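Local atomic coordinates of transferrin binding protein B (Actinobacillus suis, PDB entry 3PQU), a protein that probably binds host transferrin as a lipoprotein at the bacterial outer membrane, serving iron acquisition. Residues K63-P66 with D67-D70; R116-Q119 with Y120-S123; V381-G385 with K386-A390. All coordinates share one frame; numbering follows the deposited sequence. Where two conformers were deposited one is given.

The three contacts are local, each within one continuous piece of chain, and none touches another. Interaction 1 lies on the surface, in the loop that enters strand 69-70. It rests on one salt bridge and water. Interaction 2 is partly buried, with its centre about 39 Å from that of interaction 1, also in the N-lobe handle. It folds a loop back beside strand 121-128 and mixes apolar contact, a glutamine laid over a tyrosine ring and arginine bonds. Interaction 3 is again a surface contact, but in the C-lobe handle. It joins strands 376-383 and 386-393, so backbone hydrogen bonds dominate, with one side-chain bond beside them.

Interaction 1 (K63-P66 with D67-D70); sequences KATP and DTTD
Lys63 and Asp67 form a salt bridge, four residues apart in the loop before strand 69-70. Lys63 NZ lies 3.0 Å from Asp67 OD1. The two side chains run at a slant to each other. The ammonium group meets OD1 from above the carboxylate plane, 43° out of it. The lysine chain is extended beyond CG, with chi2 at -179° and chi3 at 179°, and this lets it run alongside the backbone of Ala64-Pro66 as far as Asp67. Asp67 CB starts away from the preceding residues, but the carboxylate swings back to the lysine.

Water 1 bridges the same two residues. It accepts from Lys63 NZ at 2.9 Å and from Asp67 N at 3.1 Å. Asp67 is therefore held by its side chain and its backbone. Water 2 donates to Asp67 OD1 at 2.9 Å. The methyls Thr65 CG2 and Thr68 CG2 lie 4.2 Å apart, a loose apolar touch. Asp67 O also accepts from Arg51 NH1. The arrangement is a surface salt bridge within a loop that leads into strand 69-70, which pairs antiparallel with strand 170-183 of the N-lobe barrel sheet.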
ATOM      1  N   LYS A  63      10.824  28.983  33.359  1.00 30.51           N
ATOM      2  CA  LYS A  63      10.900  27.544  33.553  1.00 32.79           C
ATOM      3  C   LYS A  63      11.956  27.281  34.614  1.00 37.33           C
ATOM      4  O   LYS A  63      13.027  27.879  34.601  1.00 35.72           O
ATOM      5  CB  LYS A  63      11.211  26.804  32.252  1.00 32.54           C
ATOM      6  CG  LYS A  63      10.112  26.900  31.205  1.00 26.44           C
ATOM      7  CD  LYS A  63      10.478  26.130  29.935  1.00 34.26           C
ATOM      8  CE  LYS A  63       9.355  26.213  28.896  1.00 31.05           C
ATOM      9  NZ  LYS A  63       9.398  25.102  27.929  1.00 30.50           N
ATOM     10  N   ALA A  64      11.626  26.423  35.568  1.00 39.59           N
ATOM     11  CA  ALA A  64      12.579  26.059  36.601  1.00 60.25           C
ATOM     12  C   ALA A  64      13.785  25.458  35.904  1.00 63.51           C
ATOM     13  O   ALA A  64      14.926  25.619  36.339  1.00 61.95           O
ATOM     14  CB  ALA A  64      11.959  25.055  37.557  1.00 54.14           C
ATOM     15  N   THR A  65      13.511  24.778  34.798  1.00 57.13           N
ATOM     16  CA  THR A  65      14.539  24.128  34.003  1.00 49.87           C
ATOM     17  C   THR A  65      14.129  24.162  32.541  1.00 36.96           C
ATOM     18  O   THR A  65      13.096  23.598  32.180  1.00 36.52           O
ATOM     19  CB  THR A  65      14.676  22.645  34.408  1.00 63.95           C
ATOM     20  OG1 THR A  65      14.930  22.545  35.815  1.00 73.62           O
ATOM     21  CG2 THR A  65      15.796  21.968  33.626  1.00 53.27           C
ATOM     22  N   PRO A  66      14.930  24.810  31.688  1.00 28.87           N
ATOM     23  CA  PRO A  66      14.637  24.739  30.254  1.00 39.12           C
ATOM     24  C   PRO A  66      14.485  23.277  29.828  1.00 25.94           C
ATOM     25  O   PRO A  66      15.073  22.416  30.455  1.00 28.47           O
ATOM     26  CB  PRO A  66      15.882  25.357  29.621  1.00 53.67           C
ATOM     27  CG  PRO A  66      16.399  26.287  30.659  1.00 49.47           C
ATOM     28  CD  PRO A  66      16.123  25.621  31.975  1.00 46.70           C
ATOM     29  N   ASP A  67      13.683  22.995  28.810  1.00 27.10           N
ATOM     30  CA  ASP A  67      13.463  21.617  28.410  1.00 19.37           C
ATOM     31  C   ASP A  67      14.798  20.901  28.200  1.00 29.85           C
ATOM     32  O   ASP A  67      15.747  21.474  27.645  1.00 28.71           O
ATOM     33  CB  ASP A  67      12.669  21.555  27.098  1.00 26.54           C
ATOM     34  CG  ASP A  67      11.246  22.027  27.258  1.00 30.28           C
ATOM     35  OD1 ASP A  67      10.912  22.546  28.343  1.00 34.37           O
ATOM     36  OD2 ASP A  67      10.463  21.886  26.296  1.00 31.59           O
ATOM     37  N   THR A  68      14.875  19.650  28.647  1.00 19.31           N
ATOM     38  CA  THR A  68      16.055  18.825  28.385  1.00 19.80           C
ATOM     39  C   THR A  68      15.809  17.779  27.306  1.00 19.48           C
ATOM     40  O   THR A  68      16.730  17.051  26.948  1.00 21.73           O
ATOM     41  CB  THR A  68      16.492  18.052  29.626  1.00 23.97           C
ATOM     42  OG1 THR A  68      15.415  17.186  30.038  1.00 32.73           O
ATOM     43  CG2 THR A  68      16.847  19.026  30.768  1.00 34.52           C
ATOM     44  N   THR A  69      14.573  17.679  26.815  1.00 21.75           N
ATOM     45  CA  THR A  69      14.225  16.657  25.830  1.00 20.91           C
ATOM     46  C   THR A  69      13.241  17.131  24.764  1.00 24.90           C
ATOM     47  O   THR A  69      12.525  18.108  24.948  1.00 21.12           O
ATOM     48  CB  THR A  69      13.529  15.473  26.508  1.00 27.07           C
ATOM     49  OG1 THR A  69      12.254  15.907  26.991  1.00 27.91           O
ATOM     50  CG2 THR A  69      14.359  14.934  27.675  1.00 29.13           C
ATOM     51  N   ASP A  70      13.178  16.389  23.664  1.00 18.15           N
ATOM     52  CA  ASP A  70      12.048  16.471  22.747  1.00 21.51           C
ATOM     53  C   ASP A  70      11.830  15.065  22.200  1.00 20.05           C
ATOM     54  O   ASP A  70      12.648  14.539  21.433  1.00 18.77           O
ATOM     55  CB  ASP A  70      12.273  17.479  21.609  1.00 17.54           C
ATOM     56  CG  ASP A  70      11.003  17.727  20.795  1.00 33.02           C
ATOM     57  OD1 ASP A  70      11.059  17.703  19.544  1.00 31.12           O
ATOM     58  OD2 ASP A  70       9.931  17.916  21.408  1.00 40.19           O
TER
HETATM   59  O   HOH W   1      12.182  25.068  27.047  1.00 23.58           O
HETATM   60  O   HOH W   2      11.198  22.415  31.204  1.00 35.70           O

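Interaction 2 (R116-Q119 with Y120-S123); sequences RNLQ and YVRS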
ATOM      1  N   ARG A 116      19.067   8.610  -6.166  1.00 21.17           N
ATOM      2  CA  ARG A 116      18.434   7.365  -5.754  1.00 18.79           C
ATOM      3  C   ARG A 116      17.400   6.991  -6.801  1.00 28.89           C
ATOM      4  O   ARG A 116      16.292   7.522  -6.824  1.00 27.83           O
ATOM      5  CB  ARG A 116      17.773   7.534  -4.389  1.00 14.24           C
ATOM      6  CG  ARG A 116      18.714   8.045  -3.288  1.00 20.44           C
ATOM      7  CD  ARG A 116      17.979   8.054  -1.963  1.00 16.66           C
ATOM      8  NE  ARG A 116      18.812   8.507  -0.850  1.00 12.62           N
ATOM      9  CZ  ARG A 116      18.442   8.438   0.422  1.00 22.47           C
ATOM     10  NH1 ARG A 116      17.253   7.925   0.737  1.00 14.00           N
ATOM     11  NH2 ARG A 116      19.257   8.889   1.372  1.00 15.79           N
ATOM     12  N   ASN A 117      17.768   6.058  -7.656  1.00 22.96           N
ATOM     13  CA  ASN A 117      16.971   5.731  -8.836  0.51 33.10           C
ATOM     14  C   ASN A 117      15.889   4.706  -8.536  1.00 32.60           C
ATOM     15  O   ASN A 117      16.082   3.518  -8.783  1.00 33.19           O
ATOM     16  CB  ASN A 117      17.884   5.213  -9.957  0.51 32.79           C
ATOM     17  CG  ASN A 117      17.140   4.995 -11.274  0.51 38.08           C
ATOM     18  OD1 ASN A 117      16.302   5.805 -11.677  0.51 25.59           O
ATOM     19  ND2 ASN A 117      17.464   3.900 -11.958  0.51 40.67           N
ATOM     20  N   LEU A 118      14.762   5.171  -7.995  1.00 25.25           N
ATOM     21  CA  LEU A 118      13.608   4.314  -7.730  1.00 29.10           C
ATOM     22  C   LEU A 118      12.466   4.780  -8.601  1.00 25.55           C
ATOM     23  O   LEU A 118      12.353   5.971  -8.891  1.00 22.19           O
ATOM     24  CB  LEU A 118      13.198   4.389  -6.256  1.00 28.22           C
ATOM     25  CG  LEU A 118      14.323   4.000  -5.303  1.00 31.31           C
ATOM     26  CD1 LEU A 118      13.947   4.297  -3.846  1.00 24.88           C
ATOM     27  CD2 LEU A 118      14.645   2.535  -5.514  1.00 21.67           C
ATOM     28  N   GLN A 119      11.614   3.852  -9.016  1.00 25.13           N
ATOM     29  CA  GLN A 119      10.524   4.208  -9.903  1.00 24.81           C
ATOM     30  C   GLN A 119       9.195   4.338  -9.168  1.00 30.44           C
ATOM     31  O   GLN A 119       8.339   5.120  -9.568  1.00 32.87           O
ATOM     32  CB  GLN A 119      10.395   3.180 -11.045  1.00 32.37           C
ATOM     33  CG  GLN A 119       9.206   3.444 -11.940  1.00 39.47           C
ATOM     34  CD  GLN A 119       9.141   2.523 -13.159  1.00 59.55           C
ATOM     35  OE1 GLN A 119       9.877   1.535 -13.260  1.00 40.98           O
ATOM     36  NE2 GLN A 119       8.257   2.853 -14.091  1.00 54.22           N
ATOM     37  N   TYR A 120       9.023   3.573  -8.096  1.00 19.56           N
ATOM     38  CA  TYR A 120       7.739   3.492  -7.413  1.00 25.99           C
ATOM     39  C   TYR A 120       7.797   4.043  -5.981  1.00 25.47           C
ATOM     40  O   TYR A 120       6.780   4.211  -5.322  1.00 19.97           O
ATOM     41  CB  TYR A 120       7.253   2.036  -7.395  1.00 21.11           C
ATOM     42  CG  TYR A 120       7.052   1.469  -8.790  1.00 29.85           C
ATOM     43  CD1 TYR A 120       5.920   1.799  -9.533  1.00 31.88           C
ATOM     44  CD2 TYR A 120       7.989   0.614  -9.362  1.00 28.73           C
ATOM     45  CE1 TYR A 120       5.724   1.299 -10.822  1.00 33.21           C
ATOM     46  CE2 TYR A 120       7.799   0.097 -10.665  1.00 27.91           C
ATOM     47  CZ  TYR A 120       6.664   0.452 -11.378  1.00 35.73           C
ATOM     48  OH  TYR A 120       6.451  -0.044 -12.647  1.00 47.21           O
ATOM     49  N   VAL A 121       8.995   4.312  -5.503  1.00 19.99           N
ATOM     50  CA  VAL A 121       9.175   4.666  -4.103  1.00 16.17           C
ATOM     51  C   VAL A 121      10.011   5.927  -3.967  1.00 21.02           C
ATOM     52  O   VAL A 121      10.882   6.188  -4.803  1.00 17.51           O
ATOM     53  CB  VAL A 121       9.849   3.500  -3.352  1.00 22.13           C
ATOM     54  CG1 VAL A 121      10.273   3.933  -1.970  1.00 21.60           C
ATOM     55  CG2 VAL A 121       8.902   2.299  -3.294  1.00 22.00           C
ATOM     56  N   ARG A 122       9.713   6.715  -2.936  1.00 14.04           N
ATOM     57  CA  ARG A 122      10.568   7.805  -2.503  1.00 15.42           C
ATOM     58  C   ARG A 122      10.777   7.656  -0.995  1.00 19.52           C
ATOM     59  O   ARG A 122       9.836   7.346  -0.271  1.00 17.94           O
ATOM     60  CB  ARG A 122       9.898   9.161  -2.775  1.00 20.82           C
ATOM     61  CG  ARG A 122       9.751   9.523  -4.246  1.00 23.27           C
ATOM     62  CD  ARG A 122      11.089   9.876  -4.885  1.00 17.06           C
ATOM     63  NE  ARG A 122      10.925  10.161  -6.311  1.00 23.98           N
ATOM     64  CZ  ARG A 122      10.998   9.241  -7.270  1.00 28.37           C
ATOM     65  NH1 ARG A 122      11.246   7.975  -6.955  1.00 31.83           N
ATOM     66  NH2 ARG A 122      10.839   9.589  -8.541  1.00 24.94           N
ATOM     67  N   SER A 123      11.990   7.889  -0.512  1.00 17.43           N
ATOM     68  CA  SER A 123      12.205   7.833   0.924  1.00  9.48           C
ATOM     69  C   SER A 123      13.391   8.663   1.327  1.00 13.06           C
ATOM     70  O   SER A 123      14.181   9.061   0.478  1.00 12.62           O
ATOM     71  CB  SER A 123      12.416   6.396   1.411  1.00 11.99           C
ATOM     72  OG  SER A 123      13.777   6.009   1.273  1.00 16.79           O
TER
HETATM   73  O   HOH W   3      15.245   6.525  -1.077  1.00 12.53           O
HETATM   74  O   HOH W   4       9.305   7.690 -10.651  1.00 38.82           O
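Gln119 and Tyr120 are sequence neighbours whose side chains lie side by side and point the same way. Gln119 CG sits over one face of the Tyr120 ring, 3.9 Å from the ring centroid and 12° off its normal, a CH-pi contact. The amide stacks further out, its plane 18° from that of the ring, and Gln119 CD lies 3.7 Å from Tyr120 CZ. The glutamine chain is fully extended, with CG opposite the backbone N (chi1 176°), so it follows the ring along its length.

Leu118 points toward the following strand. Its CB lies 3.3 Å from Val121 O, and its CD1 touches Val121 CG1 at 4.1 Å. The backbone turns back at Gln119-Tyr120, after an inverse gamma turn centred on Asn117, and then enters strand 121-128. That strand belongs to the five-stranded antiparallel sheet of the N-lobe handle. Leu118 and Val121 also pack on Ala323 of strand 318-326 and on Glu306 of strand 306-312, where the handle sheet meets the barrel. Glu306 accepts from the backbone N of both Gln119 and Tyr120.

Arg122 ties the two limbs together. Its NH1 donates to Leu118 O at 3.0 Å and to Val121 O at 2.8 Å. In both bonds the donor stands above the carbonyl plane. Arg122 NH2 and Gln119 O share water 4. At the far end, Arg116 NH1 donates to water 3 at 3.0 Å, and the water is 2.8 Å from Ser123 OG. The same NH1 forms a salt bridge with Asp177.

Interaction 3 (V381-G385 with K386-A390); sequences VEING and KTMVA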
ATOM      1  N   VAL A 381     -19.372   7.138   4.210  1.00 63.23           N
ATOM      2  CA  VAL A 381     -18.243   7.684   4.923  1.00 62.28           C
ATOM      3  C   VAL A 381     -17.819   9.009   4.303  1.00 59.89           C
ATOM      4  O   VAL A 381     -17.583   9.108   3.097  1.00 62.04           O
ATOM      5  CB  VAL A 381     -17.081   6.674   4.961  1.00 58.19           C
ATOM      6  CG1 VAL A 381     -16.671   6.289   3.553  1.00 47.89           C
ATOM      7  CG2 VAL A 381     -15.904   7.226   5.758  1.00 71.95           C
ATOM      8  N   GLU A 382     -17.781  10.038   5.134  1.00 47.49           N
ATOM      9  CA  GLU A 382     -17.299  11.333   4.705  1.00 64.37           C
ATOM     10  C   GLU A 382     -15.770  11.306   4.703  1.00 60.76           C
ATOM     11  O   GLU A 382     -15.135  11.390   5.753  1.00 86.36           O
ATOM     12  CB  GLU A 382     -17.826  12.424   5.643  1.00 55.04           C
ATOM     13  CG  GLU A 382     -17.399  13.826   5.266  1.00 82.88           C
ATOM     14  CD  GLU A 382     -18.250  14.420   4.163  1.00105.85           C
ATOM     15  OE1 GLU A 382     -19.420  14.003   4.034  1.00123.72           O
ATOM     16  OE2 GLU A 382     -17.756  15.305   3.433  1.00 97.92           O
ATOM     17  N   ILE A 383     -15.184  11.155   3.524  1.00 47.63           N
ATOM     18  CA  ILE A 383     -13.735  11.222   3.384  1.00 57.30           C
ATOM     19  C   ILE A 383     -13.469  12.551   2.730  1.00 68.41           C
ATOM     20  O   ILE A 383     -13.220  12.641   1.529  1.00 57.17           O
ATOM     21  CB  ILE A 383     -13.183  10.095   2.510  1.00 52.80           C
ATOM     22  CG1 ILE A 383     -13.534   8.740   3.122  1.00 49.21           C
ATOM     23  CG2 ILE A 383     -11.675  10.241   2.346  1.00 50.87           C
ATOM     24  CD1 ILE A 383     -13.210   7.575   2.225  1.00 67.50           C
ATOM     25  N   ASN A 384     -13.542  13.589   3.548  1.00100.46           N
ATOM     26  CA  ASN A 384     -13.707  14.946   3.057  1.00106.97           C
ATOM     27  C   ASN A 384     -12.835  15.325   1.863  1.00 95.92           C
ATOM     28  O   ASN A 384     -11.663  14.944   1.768  1.00 83.22           O
ATOM     29  CB  ASN A 384     -13.591  15.942   4.210  1.00112.28           C
ATOM     30  CG  ASN A 384     -14.637  15.693   5.282  1.00106.99           C
ATOM     31  OD1 ASN A 384     -14.632  14.650   5.938  1.00 97.94           O
ATOM     32  ND2 ASN A 384     -15.549  16.642   5.454  1.00106.81           N
ATOM     33  N   GLY A 385     -13.447  16.069   0.949  1.00 83.88           N
ATOM     34  CA  GLY A 385     -14.814  16.525   1.152  1.00 73.40           C
ATOM     35  C   GLY A 385     -15.901  15.655   0.538  1.00 81.21           C
ATOM     36  O   GLY A 385     -17.059  16.068   0.470  1.00 68.68           O
ATOM     37  N   LYS A 386     -15.541  14.449   0.106  1.00 86.94           N
ATOM     38  CA  LYS A 386     -16.472  13.595  -0.630  1.00 80.32           C
ATOM     39  C   LYS A 386     -17.208  12.600   0.258  1.00 72.27           C
ATOM     40  O   LYS A 386     -16.597  11.844   1.012  1.00 60.98           O
ATOM     41  CB  LYS A 386     -15.738  12.849  -1.747  1.00 87.35           C
ATOM     42  CG  LYS A 386     -15.110  13.761  -2.787  1.00 95.50           C
ATOM     43  CD  LYS A 386     -13.786  13.204  -3.279  1.00 97.82           C
ATOM     44  CE  LYS A 386     -12.785  13.088  -2.137  1.00 98.90           C
ATOM     45  NZ  LYS A 386     -11.435  12.673  -2.612  1.00 95.17           N
ATOM     46  N   THR A 387     -18.531  12.609   0.175  1.00 74.95           N
ATOM     47  CA  THR A 387     -19.315  11.599   0.857  1.00 73.66           C
ATOM     48  C   THR A 387     -19.353  10.367  -0.020  1.00 77.56           C
ATOM     49  O   THR A 387     -20.071  10.322  -1.023  1.00 65.92           O
ATOM     50  CB  THR A 387     -20.749  12.053   1.122  1.00 70.15           C
ATOM     51  OG1 THR A 387     -20.744  13.118   2.078  1.00 72.28           O
ATOM     52  CG2 THR A 387     -21.557  10.894   1.674  1.00 67.08           C
ATOM     53  N   MET A 388     -18.562   9.371   0.347  1.00 71.20           N
ATOM     54  CA  MET A 388     -18.514   8.154  -0.432  1.00 62.94           C
ATOM     55  C   MET A 388     -19.459   7.127   0.165  1.00 62.51           C
ATOM     56  O   MET A 388     -19.584   6.997   1.385  1.00 59.69           O
ATOM     57  CB  MET A 388     -17.085   7.607  -0.501  1.00 52.96           C
ATOM     58  CG  MET A 388     -16.078   8.592  -1.066  1.00 49.39           C
ATOM     59  SD  MET A 388     -16.459   9.089  -2.757  1.00 72.62           S
ATOM     60  CE  MET A 388     -16.558   7.491  -3.558  1.00 76.18           C
ATOM     61  N   VAL A 389     -20.142   6.413  -0.716  1.00 60.58           N
ATOM     62  CA  VAL A 389     -20.974   5.295  -0.310  1.00 58.63           C
ATOM     63  C   VAL A 389     -20.655   4.025  -1.124  1.00 58.15           C
ATOM     64  O   VAL A 389     -20.543   4.050  -2.355  1.00 43.36           O
ATOM     65  CB  VAL A 389     -22.472   5.653  -0.372  1.00 62.00           C
ATOM     66  CG1 VAL A 389     -22.741   6.601  -1.520  1.00 72.78           C
ATOM     67  CG2 VAL A 389     -23.318   4.395  -0.479  1.00 58.79           C
ATOM     68  N   ALA A 390     -20.482   2.915  -0.418  1.00 45.96           N
ATOM     69  CA  ALA A 390     -20.145   1.649  -1.056  1.00 40.22           C
ATOM     70  C   ALA A 390     -21.138   0.579  -0.636  1.00 45.71           C
ATOM     71  O   ALA A 390     -21.507   0.477   0.535  1.00 45.68           O
ATOM     72  CB  ALA A 390     -18.742   1.225  -0.690  1.00 39.29           C
TER
HETATM   73  O   HOH W   5      -9.889  14.200   0.022  1.00 73.36           O
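Val381 and Met388 pair through both of their backbone hydrogen bonds. Val381 N donates to Met388 O at 2.8 Å, nearly straight at 166°, and Met388 N donates to Val381 O at 2.9 Å. Ile383 and Lys386 form the second hydrogen-bonded pair. Ile383 N to Lys386 O is 3.0 Å. The return bond, Lys386 N to Ile383 O, is longer at 3.3 Å, and its donor stands above the carbonyl plane.

Between them, Glu382 and Thr387 are a non-hydrogen-bonded pair. The Thr387 backbone bonds instead to Lys408 of strand 400-409. Thr387 OG1 donates to Glu382 OE1 at a short 2.5 Å, on the syn side of the carboxylate and 35° out of its plane. The glutamate chain bends at chi2 (81°) to bring OE1 back to the hydroxyl. On the other face, Ile383 CD1 approaches Met388 CG at 4.5 Å. Asn384 O takes a bond from water 5 at 2.6 Å. Lys386 NZ reaches that water only weakly, and its salt bridge is with Asp364. A cis peptide joins Asn384 to Gly385. The result is a beta hairpin with a two-residue loop, Asn384-Gly385, linking strands 376-383 and 386-393 in the C-lobe handle.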